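Local coordinates for protein activating signal cointegrator 1 complex subunit 2 (Homo sapiens, PDB 6YXQ) that binds polyubiquitin, recruits ASCC3 and ALKBH3 to sites of DNA damage for repair, and takes part in the rescue of stalled ribosomes, at residues F350-L355 against E393-Y398; A270-Q275 against N332-L337; P29-E34 against Q84-E89; P9-Q14 against F144-A149; R104-G109 against L253-T258. All blocks are in the same frame, centred on the assembly; numbering follows the deposited sequence.

Interaction 1: residues F350-L355 against E393-Y398; sequences FIEEFL and ETRTAY
L355 and R395 bury the most surface in this contact, and E352 holds the charged end of R395. L355 points toward helix 394-408 and divides its work between two methyls. L355 CD1 lies over one face of the R395 guanidinium, 3.4 Å from R395 NH2. L355 CD2 meets T396 CG2 at 3.9 Å, the two side chains crossing obliquely. The contact joins two helices of a largely alpha-helical fold. They run in nearly the same direction, 25° apart, with axes 11.4 Å apart over these turns. Helix 377-387 lies beside both, since F354 and T396 each touch I381. R395 is bent at chi2 and chi3, and its tip ends beside the E352 carboxylate. The two flat groups are almost coplanar, 1° apart. In the salt bridge NH2 and NH1 of R395 both bond to E352 OE2, at 2.8 Å and 3.3 Å, on its syn side. A weak bond from R395 NH2 reaches E352 OE1.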
# COMPACT_ATOMS: atom_id res chain seq x y z
N PHE B 350 -14.02 18.89 -29.23
CA PHE B 350 -13.70 17.51 -28.89
C PHE B 350 -13.25 16.73 -30.12
O PHE B 350 -12.21 16.04 -30.10
CB PHE B 350 -14.92 16.83 -28.26
CG PHE B 350 -15.37 17.45 -26.97
CD1 PHE B 350 -14.48 17.64 -25.93
CD2 PHE B 350 -16.69 17.83 -26.80
CE1 PHE B 350 -14.90 18.21 -24.74
CE2 PHE B 350 -17.12 18.39 -25.61
CZ PHE B 350 -16.22 18.58 -24.58
N ILE B 351 -14.03 16.82 -31.19
CA ILE B 351 -13.69 16.19 -32.46
C ILE B 351 -12.33 16.67 -32.95
O ILE B 351 -11.48 15.87 -33.39
CB ILE B 351 -14.79 16.48 -33.50
CG1 ILE B 351 -16.08 15.75 -33.12
CG2 ILE B 351 -14.33 16.08 -34.89
CD1 ILE B 351 -17.26 16.08 -34.01
N GLU B 352 -12.10 17.98 -32.89
CA GLU B 352 -10.84 18.51 -33.39
C GLU B 352 -9.67 18.02 -32.55
O GLU B 352 -8.59 17.76 -33.08
CB GLU B 352 -10.87 20.04 -33.43
CG GLU B 352 -11.78 20.64 -34.51
CD GLU B 352 -11.57 20.03 -35.89
OE1 GLU B 352 -10.42 19.71 -36.25
OE2 GLU B 352 -12.57 19.88 -36.62
N GLU B 353 -9.87 17.88 -31.23
CA GLU B 353 -8.79 17.38 -30.39
C GLU B 353 -8.44 15.94 -30.76
O GLU B 353 -7.26 15.59 -30.87
CB GLU B 353 -9.19 17.48 -28.92
CG GLU B 353 -8.13 16.90 -27.99
CD GLU B 353 -8.01 17.65 -26.69
OE1 GLU B 353 -6.87 17.72 -26.16
OE2 GLU B 353 -9.04 18.15 -26.19
N PHE B 354 -9.46 15.10 -30.95
CA PHE B 354 -9.23 13.74 -31.44
C PHE B 354 -8.41 13.74 -32.73
O PHE B 354 -7.37 13.05 -32.84
CB PHE B 354 -10.60 13.07 -31.66
CG PHE B 354 -10.53 11.63 -32.08
CD1 PHE B 354 -10.21 11.29 -33.38
CD2 PHE B 354 -10.82 10.63 -31.18
CE1 PHE B 354 -10.16 9.97 -33.77
CE2 PHE B 354 -10.78 9.30 -31.57
CZ PHE B 354 -10.44 8.97 -32.86
N LEU B 355 -8.86 14.51 -33.72
CA LEU B 355 -8.19 14.55 -35.01
C LEU B 355 -6.74 15.02 -34.88
O LEU B 355 -5.84 14.46 -35.50
CB LEU B 355 -8.97 15.45 -35.97
CG LEU B 355 -10.42 15.06 -36.25
CD1 LEU B 355 -11.12 16.12 -37.08
CD2 LEU B 355 -10.50 13.70 -36.93
N GLU B 393 -15.81 12.60 -45.00
CA GLU B 393 -14.72 11.64 -44.97
C GLU B 393 -13.37 12.33 -45.07
O GLU B 393 -12.36 11.80 -44.59
CB GLU B 393 -14.89 10.63 -46.11
CG GLU B 393 -16.06 9.69 -45.91
CD GLU B 393 -15.67 8.49 -45.08
OE1 GLU B 393 -16.56 7.91 -44.42
OE2 GLU B 393 -14.47 8.13 -45.09
N THR B 394 -13.33 13.50 -45.70
CA THR B 394 -12.13 14.32 -45.79
C THR B 394 -11.41 14.41 -44.46
O THR B 394 -10.18 14.26 -44.38
CB THR B 394 -12.51 15.72 -46.26
OG1 THR B 394 -13.24 15.63 -47.49
CG2 THR B 394 -11.29 16.60 -46.45
N ARG B 395 -12.17 14.65 -43.40
CA ARG B 395 -11.60 14.98 -42.11
C ARG B 395 -10.92 13.79 -41.43
O ARG B 395 -10.07 14.01 -40.56
CB ARG B 395 -12.69 15.54 -41.20
CG ARG B 395 -13.50 16.65 -41.85
CD ARG B 395 -12.65 17.88 -42.12
NE ARG B 395 -11.75 18.18 -41.01
CZ ARG B 395 -12.13 18.73 -39.86
NH1 ARG B 395 -13.40 19.03 -39.65
NH2 ARG B 395 -11.23 18.97 -38.92
N THR B 396 -11.26 12.55 -41.80
CA THR B 396 -10.66 11.40 -41.14
C THR B 396 -9.94 10.43 -42.07
O THR B 396 -9.15 9.62 -41.58
CB THR B 396 -11.72 10.61 -40.34
OG1 THR B 396 -12.60 9.90 -41.23
CG2 THR B 396 -12.54 11.55 -39.46
N ALA B 397 -10.15 10.52 -43.39
CA ALA B 397 -9.65 9.52 -44.33
C ALA B 397 -8.16 9.24 -44.11
O ALA B 397 -7.76 8.08 -43.95
CB ALA B 397 -9.90 9.99 -45.76
N TYR B 398 -7.34 10.29 -44.08
CA TYR B 398 -5.90 10.11 -43.95
C TYR B 398 -5.55 9.26 -42.73
O TYR B 398 -4.72 8.35 -42.82
CB TYR B 398 -5.18 11.46 -43.90
CG TYR B 398 -5.45 12.31 -42.68
CD1 TYR B 398 -6.65 12.97 -42.52
CD2 TYR B 398 -4.48 12.47 -41.69
CE1 TYR B 398 -6.90 13.75 -41.40
CE2 TYR B 398 -4.71 13.25 -40.58
CZ TYR B 398 -5.92 13.89 -40.44
OH TYR B 398 -6.16 14.68 -39.33

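Interaction 2: residues A270-Q275 against N332-L337; sequences ACQTFQ and NQICLL
The Q272 carboxamide lies broadside to I334, with I334 CG2 beneath its amide nitrogen, 3.6 Å from Q272 NE2. The F274 ring has the backbone O of A270 at its edge, in plane, and meets the F279 ring edge-to-face. I334 has the largest share of the contact. Its CG1 sits between the backbone N and the carbonyl carbon, chi1 74°. This sends the two ends of the side chain to different partners. CG2 goes to Q272, while I334 CD1 packs on the aliphatic part of Q275, 3.4 Å from Q275 CG. Both glutamines cross I334 at about a right angle. Q275 OE1 accepts a hydrogen bond from C280 N, so this oxygen has its partner while the methylenes face I334. Beside them C271 CB rests on Q333 CB at 4.0 Å. An alanine in place of I334 would probably lose the packing on both glutamines and loosen this crossing. The segment 332-337 includes a wider pi-type turn, in which L337 N bonds to N332 O. The directions of the two short segments differ by 102°, and their axes come within 9.6 Å. Helix 271-275 thus lies across the long helix 306-340. Helices 193-216 and 243-266 cover other sides of helix 271-275, and E353 of helix 348-359 touches both Q275 and I334.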
# COMPACT_ATOMS: atom_id res chain seq x y z
N ALA B 270 -8.13 12.52 -13.92
CA ALA B 270 -6.79 13.08 -14.00
C ALA B 270 -6.32 13.25 -15.44
O ALA B 270 -5.37 14.00 -15.68
CB ALA B 270 -5.82 12.17 -13.24
N CYS B 271 -7.01 12.60 -16.39
CA CYS B 271 -6.48 12.42 -17.74
C CYS B 271 -6.21 13.75 -18.44
O CYS B 271 -5.20 13.89 -19.15
CB CYS B 271 -7.45 11.59 -18.58
SG CYS B 271 -7.53 9.85 -18.20
N GLN B 272 -7.11 14.72 -18.28
CA GLN B 272 -6.89 16.01 -18.92
C GLN B 272 -5.62 16.65 -18.42
O GLN B 272 -4.82 17.18 -19.21
CB GLN B 272 -8.09 16.92 -18.71
CG GLN B 272 -7.97 18.25 -19.44
CD GLN B 272 -7.86 18.10 -20.96
OE1 GLN B 272 -6.76 18.18 -21.52
NE2 GLN B 272 -9.00 17.89 -21.62
N THR B 273 -5.38 16.59 -17.10
CA THR B 273 -4.10 17.05 -16.57
C THR B 273 -2.95 16.39 -17.31
O THR B 273 -1.98 17.06 -17.69
CB THR B 273 -4.02 16.76 -15.07
OG1 THR B 273 -5.22 17.21 -14.43
CG2 THR B 273 -2.81 17.45 -14.46
N PHE B 274 -3.06 15.08 -17.57
CA PHE B 274 -2.04 14.39 -18.36
C PHE B 274 -1.95 14.95 -19.77
O PHE B 274 -0.86 15.25 -20.27
CB PHE B 274 -2.34 12.89 -18.41
CG PHE B 274 -1.79 12.11 -17.26
CD1 PHE B 274 -2.43 12.12 -16.02
CD2 PHE B 274 -0.66 11.33 -17.41
CE1 PHE B 274 -1.93 11.39 -14.96
CE2 PHE B 274 -0.15 10.60 -16.34
CZ PHE B 274 -0.79 10.63 -15.12
N GLN B 275 -3.10 15.10 -20.43
CA GLN B 275 -3.05 15.49 -21.84
C GLN B 275 -2.61 16.93 -22.02
O GLN B 275 -2.09 17.29 -23.08
CB GLN B 275 -4.40 15.23 -22.50
CG GLN B 275 -4.39 15.42 -24.01
CD GLN B 275 -3.27 14.67 -24.71
OE1 GLN B 275 -2.89 13.58 -24.30
NE2 GLN B 275 -2.76 15.26 -25.79
N ASN B 332 -10.59 8.61 -24.51
CA ASN B 332 -12.01 8.50 -24.18
C ASN B 332 -12.44 9.63 -23.26
O ASN B 332 -13.42 10.33 -23.54
CB ASN B 332 -12.30 7.15 -23.54
CG ASN B 332 -13.76 6.97 -23.20
OD1 ASN B 332 -14.59 6.71 -24.07
ND2 ASN B 332 -14.09 7.14 -21.92
N GLN B 333 -11.68 9.84 -22.17
CA GLN B 333 -12.10 10.80 -21.16
C GLN B 333 -12.21 12.21 -21.72
O GLN B 333 -13.14 12.95 -21.37
CB GLN B 333 -11.13 10.78 -19.97
CG GLN B 333 -11.55 11.68 -18.82
CD GLN B 333 -12.67 11.08 -17.98
OE1 GLN B 333 -12.89 9.87 -17.98
NE2 GLN B 333 -13.38 11.94 -17.25
N ILE B 334 -11.29 12.62 -22.59
CA ILE B 334 -11.30 14.02 -23.03
C ILE B 334 -11.95 14.24 -24.39
O ILE B 334 -12.14 15.41 -24.78
CB ILE B 334 -9.88 14.62 -23.03
CG1 ILE B 334 -9.07 14.07 -24.20
CG2 ILE B 334 -9.20 14.31 -21.72
CD1 ILE B 334 -7.60 14.26 -24.03
N CYS B 335 -12.32 13.18 -25.12
CA CYS B 335 -12.98 13.38 -26.41
C CYS B 335 -14.24 12.53 -26.53
O CYS B 335 -15.31 13.04 -26.86
CB CYS B 335 -12.05 13.01 -27.57
SG CYS B 335 -10.58 13.99 -27.71
N LEU B 336 -14.10 11.23 -26.29
CA LEU B 336 -15.19 10.32 -26.61
C LEU B 336 -16.30 10.42 -25.58
O LEU B 336 -17.47 10.61 -25.93
CB LEU B 336 -14.67 8.89 -26.72
CG LEU B 336 -13.69 8.64 -27.86
CD1 LEU B 336 -13.26 7.19 -27.86
CD2 LEU B 336 -14.35 8.99 -29.17
N LEU B 337 -15.94 10.31 -24.30
CA LEU B 337 -16.93 10.44 -23.23
C LEU B 337 -17.64 11.79 -23.27
O LEU B 337 -18.88 11.80 -23.14
CB LEU B 337 -16.25 10.19 -21.88
CG LEU B 337 -16.90 10.63 -20.57
CD1 LEU B 337 -18.33 10.14 -20.44
CD2 LEU B 337 -16.05 10.12 -19.42

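Interaction 3: residues P29-E34 against Q84-E89; sequences PALHPE and QVIFDE
The irregular segment 29-34 starts the loop after strand 25-29 of the two-stranded hairpin and passes the last turn of helix 78-87, with the CA atoms of P33 and F87 5.6 Å apart. The F87 ring is the centre of the contact. Its CG is anti to the carbonyl carbon, chi1 -69°, and the ring reaches the loop. One face is covered by the H32-P33 peptide, with P33 N over the ring centre. P33 CD makes a CH-pi contact on this face, 3.9 Å from the F87 ring centroid. The opposite face is filled by CG2 of I86, from the same helix. L31 CB comes in at the ring edge, 4.0 Å from F87 CE2. L31 also meets I86 through the tips of both chains, CD1 to CD1 at 4.3 Å. An alanine in place of F87 would probably leave P33 and the H32-P33 peptide without their flat partner. The H32 side chain leaves the backbone away from the helix, and H32 NE2 donates to E34 OE1 at 2.7 Å. The nearby carboxylate would be expected to favour a protonated imidazole. Just past this segment, in the same loop, K36 NZ hydrogen-bonds to F87 O and A37 N to Q84 OE1. No hydrogen bond crosses between the two segments, so adhesion rests on apolar and CH-pi packing, and the polar links come from the residues that follow.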
# COMPACT_ATOMS: atom_id res chain seq x y z
N PRO B 29 -8.95 23.88 21.58
CA PRO B 29 -9.45 23.09 20.45
C PRO B 29 -9.30 21.60 20.71
O PRO B 29 -8.43 21.15 21.46
CB PRO B 29 -8.56 23.53 19.29
CG PRO B 29 -7.30 23.96 19.95
CD PRO B 29 -7.77 24.67 21.18
N ALA B 30 -10.18 20.83 20.06
CA ALA B 30 -10.11 19.38 20.16
C ALA B 30 -8.74 18.88 19.72
O ALA B 30 -7.97 18.33 20.52
CB ALA B 30 -11.22 18.75 19.32
N LEU B 31 -8.39 19.09 18.45
CA LEU B 31 -7.09 18.68 17.95
C LEU B 31 -5.97 19.50 18.57
O LEU B 31 -6.02 20.73 18.57
CB LEU B 31 -7.06 18.81 16.43
CG LEU B 31 -8.35 18.34 15.74
CD1 LEU B 31 -8.42 18.82 14.30
CD2 LEU B 31 -8.47 16.83 15.81
N HIS B 32 -4.95 18.83 19.11
CA HIS B 32 -3.86 19.51 19.79
C HIS B 32 -2.68 18.56 19.91
O HIS B 32 -2.88 17.35 20.07
CB HIS B 32 -4.30 20.02 21.17
CG HIS B 32 -3.22 20.75 21.91
ND1 HIS B 32 -2.77 21.99 21.53
CD2 HIS B 32 -2.51 20.41 23.01
CE1 HIS B 32 -1.82 22.39 22.36
NE2 HIS B 32 -1.65 21.45 23.27
N PRO B 33 -1.44 19.06 19.83
CA PRO B 33 -0.26 18.17 19.84
C PRO B 33 -0.16 17.21 21.02
O PRO B 33 0.22 16.05 20.81
CB PRO B 33 0.91 19.17 19.85
CG PRO B 33 0.39 20.33 19.10
CD PRO B 33 -1.08 20.42 19.37
N GLU B 34 -0.45 17.64 22.25
CA GLU B 34 -0.25 16.73 23.37
C GLU B 34 -1.49 15.92 23.72
O GLU B 34 -1.40 15.02 24.56
CB GLU B 34 0.25 17.50 24.60
CG GLU B 34 1.53 18.24 24.31
CD GLU B 34 1.49 19.69 24.74
OE1 GLU B 34 0.45 20.35 24.51
OE2 GLU B 34 2.50 20.16 25.28
N GLN B 84 -3.79 11.89 16.37
CA GLN B 84 -2.58 11.11 16.15
C GLN B 84 -2.05 11.30 14.73
O GLN B 84 -0.87 11.61 14.53
CB GLN B 84 -2.84 9.64 16.45
CG GLN B 84 -1.59 8.79 16.59
CD GLN B 84 -0.84 9.06 17.89
OE1 GLN B 84 -1.39 9.63 18.83
NE2 GLN B 84 0.42 8.64 17.94
N VAL B 85 -2.93 11.17 13.73
CA VAL B 85 -2.47 11.22 12.34
C VAL B 85 -1.96 12.61 11.98
O VAL B 85 -1.02 12.76 11.18
CB VAL B 85 -3.58 10.77 11.36
CG1 VAL B 85 -4.13 9.42 11.77
CG2 VAL B 85 -4.67 11.80 11.24
N ILE B 86 -2.55 13.65 12.57
CA ILE B 86 -2.11 14.99 12.22
C ILE B 86 -0.79 15.33 12.90
O ILE B 86 0.09 15.93 12.28
CB ILE B 86 -3.22 16.00 12.56
CG1 ILE B 86 -4.43 15.79 11.65
CG2 ILE B 86 -2.71 17.43 12.45
CD1 ILE B 86 -5.56 16.75 11.90
N PHE B 87 -0.62 14.93 14.16
CA PHE B 87 0.47 15.47 14.95
C PHE B 87 1.66 14.54 15.14
O PHE B 87 2.73 15.01 15.54
CB PHE B 87 -0.05 15.92 16.33
CG PHE B 87 -0.95 17.11 16.26
CD1 PHE B 87 -0.43 18.39 16.09
CD2 PHE B 87 -2.33 16.97 16.34
CE1 PHE B 87 -1.25 19.48 16.01
CE2 PHE B 87 -3.16 18.06 16.26
CZ PHE B 87 -2.62 19.32 16.09
N ASP B 88 1.51 13.24 14.85
CA ASP B 88 2.60 12.28 14.97
C ASP B 88 3.26 12.13 13.61
O ASP B 88 2.70 11.50 12.71
CB ASP B 88 2.10 10.94 15.48
CG ASP B 88 3.22 9.98 15.81
OD1 ASP B 88 4.36 10.20 15.33
OD2 ASP B 88 2.97 9.00 16.54
N GLU B 89 4.47 12.67 13.47
CA GLU B 89 5.17 12.56 12.20
C GLU B 89 5.60 11.12 11.93
O GLU B 89 5.61 10.69 10.77
CB GLU B 89 6.37 13.51 12.16
CG GLU B 89 7.53 13.11 13.05
CD GLU B 89 8.80 13.86 12.71
OE1 GLU B 89 8.71 15.03 12.27
OE2 GLU B 89 9.89 13.28 12.88

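Interaction 4: residues P9-Q14 against F144-A149; sequences PLDQLQ and FISPSA
D11 and F144 both hold CG between the backbone N and the carbonyl carbon, with chi1 of 43° and 68°. This turns the D11 carboxylate toward S146 and sets the F144 ring alongside P9. P9 CB lies over one face of that ring, offset toward the rim and 3.5 Å from F144 CE2, as a CH-pi contact. L10 N donates to F144 O at 2.9 Å, nearly along the C=O axis. The D11 carboxylate meets both the backbone N and the hydroxyl of S146. S146 N donates an almost straight bond to D11 OD2 at 3.2 Å, from above the carboxylate plane. S146 OG lies close to both D11 oxygens, and A149 CB packs against D11 OD1. S146 is the N-cap residue of helix 147-156, so the positive end of the helix dipole may stabilise the acid. L10 packs on H78 and W82 of helix 78-87, as does I145. The N-terminal segment, which leads into the beta hairpin 14-18/25-29, docks at the N-terminal end of helix 147-156.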
# COMPACT_ATOMS: atom_id res chain seq x y z
N PRO B 9 -18.63 19.86 14.09
CA PRO B 9 -17.50 19.22 13.40
C PRO B 9 -16.20 19.38 14.17
O PRO B 9 -16.00 20.36 14.90
CB PRO B 9 -17.45 19.94 12.05
CG PRO B 9 -18.16 21.23 12.27
CD PRO B 9 -19.21 20.96 13.30
N LEU B 10 -15.31 18.41 13.97
CA LEU B 10 -14.15 18.24 14.83
C LEU B 10 -13.23 19.45 14.82
O LEU B 10 -12.69 19.83 15.87
CB LEU B 10 -13.37 17.00 14.40
CG LEU B 10 -12.11 16.66 15.19
CD1 LEU B 10 -12.43 16.53 16.67
CD2 LEU B 10 -11.49 15.37 14.66
N ASP B 11 -13.03 20.07 13.65
CA ASP B 11 -12.03 21.12 13.54
C ASP B 11 -12.34 22.30 14.46
O ASP B 11 -11.43 22.93 15.00
CB ASP B 11 -11.91 21.59 12.09
CG ASP B 11 -13.26 21.75 11.43
OD1 ASP B 11 -13.53 22.84 10.88
OD2 ASP B 11 -14.05 20.78 11.46
N GLN B 12 -13.63 22.60 14.66
CA GLN B 12 -14.03 23.73 15.48
C GLN B 12 -14.55 23.34 16.86
O GLN B 12 -14.93 24.22 17.64
CB GLN B 12 -15.08 24.57 14.74
CG GLN B 12 -16.39 23.86 14.43
CD GLN B 12 -17.31 24.70 13.55
OE1 GLN B 12 -16.88 25.68 12.94
NE2 GLN B 12 -18.58 24.32 13.50
N LEU B 13 -14.55 22.04 17.19
CA LEU B 13 -15.03 21.62 18.50
C LEU B 13 -13.96 21.86 19.56
O LEU B 13 -12.77 21.63 19.33
CB LEU B 13 -15.43 20.13 18.48
CG LEU B 13 -15.96 19.55 19.80
CD1 LEU B 13 -16.95 18.43 19.52
CD2 LEU B 13 -14.86 19.03 20.73
N GLN B 14 -14.41 22.30 20.73
CA GLN B 14 -13.54 22.65 21.84
C GLN B 14 -13.67 21.62 22.95
O GLN B 14 -14.77 21.16 23.25
CB GLN B 14 -13.88 24.04 22.37
CG GLN B 14 -14.10 25.07 21.27
CD GLN B 14 -12.86 25.89 21.01
OE1 GLN B 14 -11.92 25.89 21.81
NE2 GLN B 14 -12.85 26.59 19.89
N PHE B 144 -17.35 14.14 12.20
CA PHE B 144 -17.14 14.61 10.85
C PHE B 144 -16.28 15.86 10.89
O PHE B 144 -16.07 16.46 11.95
CB PHE B 144 -18.48 14.87 10.14
CG PHE B 144 -19.27 16.03 10.69
CD1 PHE B 144 -19.92 15.94 11.91
CD2 PHE B 144 -19.39 17.21 9.96
CE1 PHE B 144 -20.66 17.00 12.41
CE2 PHE B 144 -20.13 18.27 10.45
CZ PHE B 144 -20.76 18.16 11.68
N ILE B 145 -15.74 16.25 9.73
CA ILE B 145 -14.84 17.39 9.63
C ILE B 145 -15.32 18.31 8.52
O ILE B 145 -15.81 17.85 7.49
CB ILE B 145 -13.39 16.94 9.37
CG1 ILE B 145 -12.94 15.93 10.43
CG2 ILE B 145 -12.46 18.13 9.34
CD1 ILE B 145 -11.50 15.47 10.29
N SER B 146 -15.18 19.62 8.74
CA SER B 146 -15.56 20.61 7.74
C SER B 146 -14.80 20.36 6.44
O SER B 146 -13.57 20.22 6.47
CB SER B 146 -15.27 22.03 8.22
OG SER B 146 -15.55 22.17 9.60
N PRO B 147 -15.48 20.33 5.30
CA PRO B 147 -14.77 20.05 4.03
C PRO B 147 -13.54 20.92 3.78
O PRO B 147 -12.48 20.38 3.45
CB PRO B 147 -15.88 20.28 2.99
CG PRO B 147 -17.15 20.01 3.72
CD PRO B 147 -16.93 20.45 5.12
N SER B 148 -13.65 22.25 3.94
CA SER B 148 -12.52 23.14 3.67
C SER B 148 -11.36 22.90 4.62
O SER B 148 -10.20 22.90 4.21
CB SER B 148 -12.98 24.61 3.71
OG SER B 148 -14.00 24.85 4.67
N ALA B 149 -11.67 22.72 5.90
CA ALA B 149 -10.63 22.41 6.88
C ALA B 149 -10.04 21.02 6.65
O ALA B 149 -8.84 20.79 6.87
CB ALA B 149 -11.22 22.51 8.28

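Interaction 5: residues R104-G109 against L253-T258; sequences RKFDEG and LCDTCT
The F106 ring reaches helix 243-266 far edge first. Its CG sits between the backbone N and the carbonyl carbon, chi1 60°. D255 OD1 meets the ring edge in plane, 3.6 Å from F106 CZ. The D255 carboxylate is turned 60° from the ring. T258 comes tip to tip with the ring, its CG2 3.6 Å from F106 CE2. C254 SG approaches obliquely, 5.0 Å from the F106 ring centroid. R104 CB covers one face of the ring, offset toward the rim. The R104 and D255 side chains cross obliquely, and R104 NE stays 4.0 Å from D255 OD1, beyond salt-bridge range. One water bridges them, accepting from R104 NE at 2.7 Å and donating to D255 OD1 at 3.0 Å. R104 is also held by V102 O and a salt bridge to D167, and T258 OG1 bonds to H318. The loop contains a type I beta turn from R104 to D107, with D107 OD2 accepting from R104 N. The ASCC3 chain packs on this junction: its L10 N bonds to D255 OD2, its R9 makes a salt bridge to D107, and its L180 packs on F106. This buried junction of loop and helix is part of the ASCC3-binding surface.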
# COMPACT_ATOMS: atom_id res chain seq x y z
N ARG B 104 4.98 -5.25 -4.78
CA ARG B 104 3.82 -5.38 -5.64
C ARG B 104 3.73 -6.82 -6.15
O ARG B 104 4.73 -7.53 -6.26
CB ARG B 104 3.89 -4.40 -6.82
CG ARG B 104 3.64 -2.94 -6.45
CD ARG B 104 4.91 -2.28 -5.95
NE ARG B 104 4.79 -0.83 -5.84
CZ ARG B 104 4.82 -0.16 -4.69
NH1 ARG B 104 4.97 -0.80 -3.54
NH2 ARG B 104 4.69 1.16 -4.69
N LYS B 105 2.50 -7.24 -6.46
CA LYS B 105 2.31 -8.61 -6.91
C LYS B 105 3.08 -8.88 -8.20
O LYS B 105 3.75 -9.91 -8.32
CB LYS B 105 0.82 -8.92 -7.10
CG LYS B 105 0.56 -10.39 -7.44
CD LYS B 105 -0.82 -10.86 -6.99
CE LYS B 105 -0.88 -11.04 -5.47
NZ LYS B 105 -2.21 -11.54 -5.00
N PHE B 106 3.01 -7.95 -9.16
CA PHE B 106 3.67 -8.19 -10.44
C PHE B 106 5.18 -8.27 -10.31
O PHE B 106 5.84 -8.65 -11.28
CB PHE B 106 3.27 -7.12 -11.46
CG PHE B 106 3.61 -5.71 -11.05
CD1 PHE B 106 4.92 -5.25 -11.14
CD2 PHE B 106 2.63 -4.85 -10.59
CE1 PHE B 106 5.23 -3.96 -10.78
CE2 PHE B 106 2.94 -3.56 -10.22
CZ PHE B 106 4.25 -3.11 -10.32
N ASP B 107 5.74 -7.92 -9.16
CA ASP B 107 7.18 -8.05 -8.96
C ASP B 107 7.59 -9.52 -8.94
O ASP B 107 6.77 -10.42 -8.74
CB ASP B 107 7.61 -7.37 -7.66
CG ASP B 107 7.75 -5.87 -7.81
OD1 ASP B 107 8.15 -5.41 -8.89
OD2 ASP B 107 7.44 -5.16 -6.83
N GLU B 108 8.89 -9.74 -9.17
CA GLU B 108 9.47 -11.07 -9.08
C GLU B 108 9.34 -11.59 -7.66
O GLU B 108 9.98 -11.07 -6.74
CB GLU B 108 10.93 -11.05 -9.51
CG GLU B 108 11.18 -11.65 -10.88
CD GLU B 108 12.63 -12.08 -11.07
OE1 GLU B 108 13.52 -11.37 -10.56
OE2 GLU B 108 12.86 -13.12 -11.72
N GLY B 109 8.51 -12.60 -7.46
CA GLY B 109 8.09 -13.01 -6.13
C GLY B 109 8.45 -14.45 -5.84
O GLY B 109 8.16 -15.35 -6.64
N LEU B 253 10.27 0.13 -16.30
CA LEU B 253 9.23 0.47 -17.26
C LEU B 253 7.91 -0.20 -16.90
O LEU B 253 6.85 0.44 -16.95
CB LEU B 253 9.67 0.08 -18.67
CG LEU B 253 8.62 0.23 -19.77
CD1 LEU B 253 8.27 1.70 -20.02
CD2 LEU B 253 9.11 -0.43 -21.04
N CYS B 254 7.96 -1.49 -16.54
CA CYS B 254 6.75 -2.23 -16.17
C CYS B 254 6.10 -1.63 -14.93
O CYS B 254 4.87 -1.44 -14.90
CB CYS B 254 7.10 -3.70 -15.92
SG CYS B 254 5.70 -4.70 -15.39
N ASP B 255 6.89 -1.34 -13.89
CA ASP B 255 6.34 -0.70 -12.70
C ASP B 255 5.70 0.63 -13.05
O ASP B 255 4.60 0.93 -12.58
CB ASP B 255 7.42 -0.51 -11.64
CG ASP B 255 6.91 0.24 -10.40
OD1 ASP B 255 6.53 -0.42 -9.42
OD2 ASP B 255 6.90 1.49 -10.40
N THR B 256 6.37 1.42 -13.90
CA THR B 256 5.89 2.76 -14.23
C THR B 256 4.57 2.70 -14.98
O THR B 256 3.62 3.43 -14.65
CB THR B 256 6.96 3.49 -15.05
OG1 THR B 256 8.21 3.45 -14.36
CG2 THR B 256 6.55 4.92 -15.29
N CYS B 257 4.49 1.84 -16.00
CA CYS B 257 3.26 1.73 -16.79
C CYS B 257 2.12 1.16 -15.96
O CYS B 257 0.99 1.65 -16.05
CB CYS B 257 3.48 0.87 -18.03
SG CYS B 257 4.75 1.43 -19.17
N THR B 258 2.39 0.13 -15.16
CA THR B 258 1.34 -0.43 -14.32
C THR B 258 0.82 0.60 -13.33
O THR B 258 -0.39 0.73 -13.13
CB THR B 258 1.86 -1.66 -13.60
OG1 THR B 258 2.39 -2.58 -14.56
CG2 THR B 258 0.77 -2.34 -12.82
O HOH W 1 4.38 0.99 -7.78

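The chain is the N-terminal part of ASCC2, and its contacts fall into two regions with interaction 5 between them. Interactions 3 and 4 lie about 14 Å apart, centre to centre, and touch through L10 and L31 and a probable hydrogen bond between A30 and L13. Interaction 3 is nested inside the loop closed by interaction 4. Interactions 1 and 2 are about 17 Å apart, centre to centre, and touch where F350 and F354 meet I334 and C335, on the successive helices 306-340 and 348-359. Interactions 1 and 3 are farthest apart, about 56 Å between centres. Interaction 5 crosses interaction 4 along the chain and joins the early helices to the later ones, where ASCC3 binds.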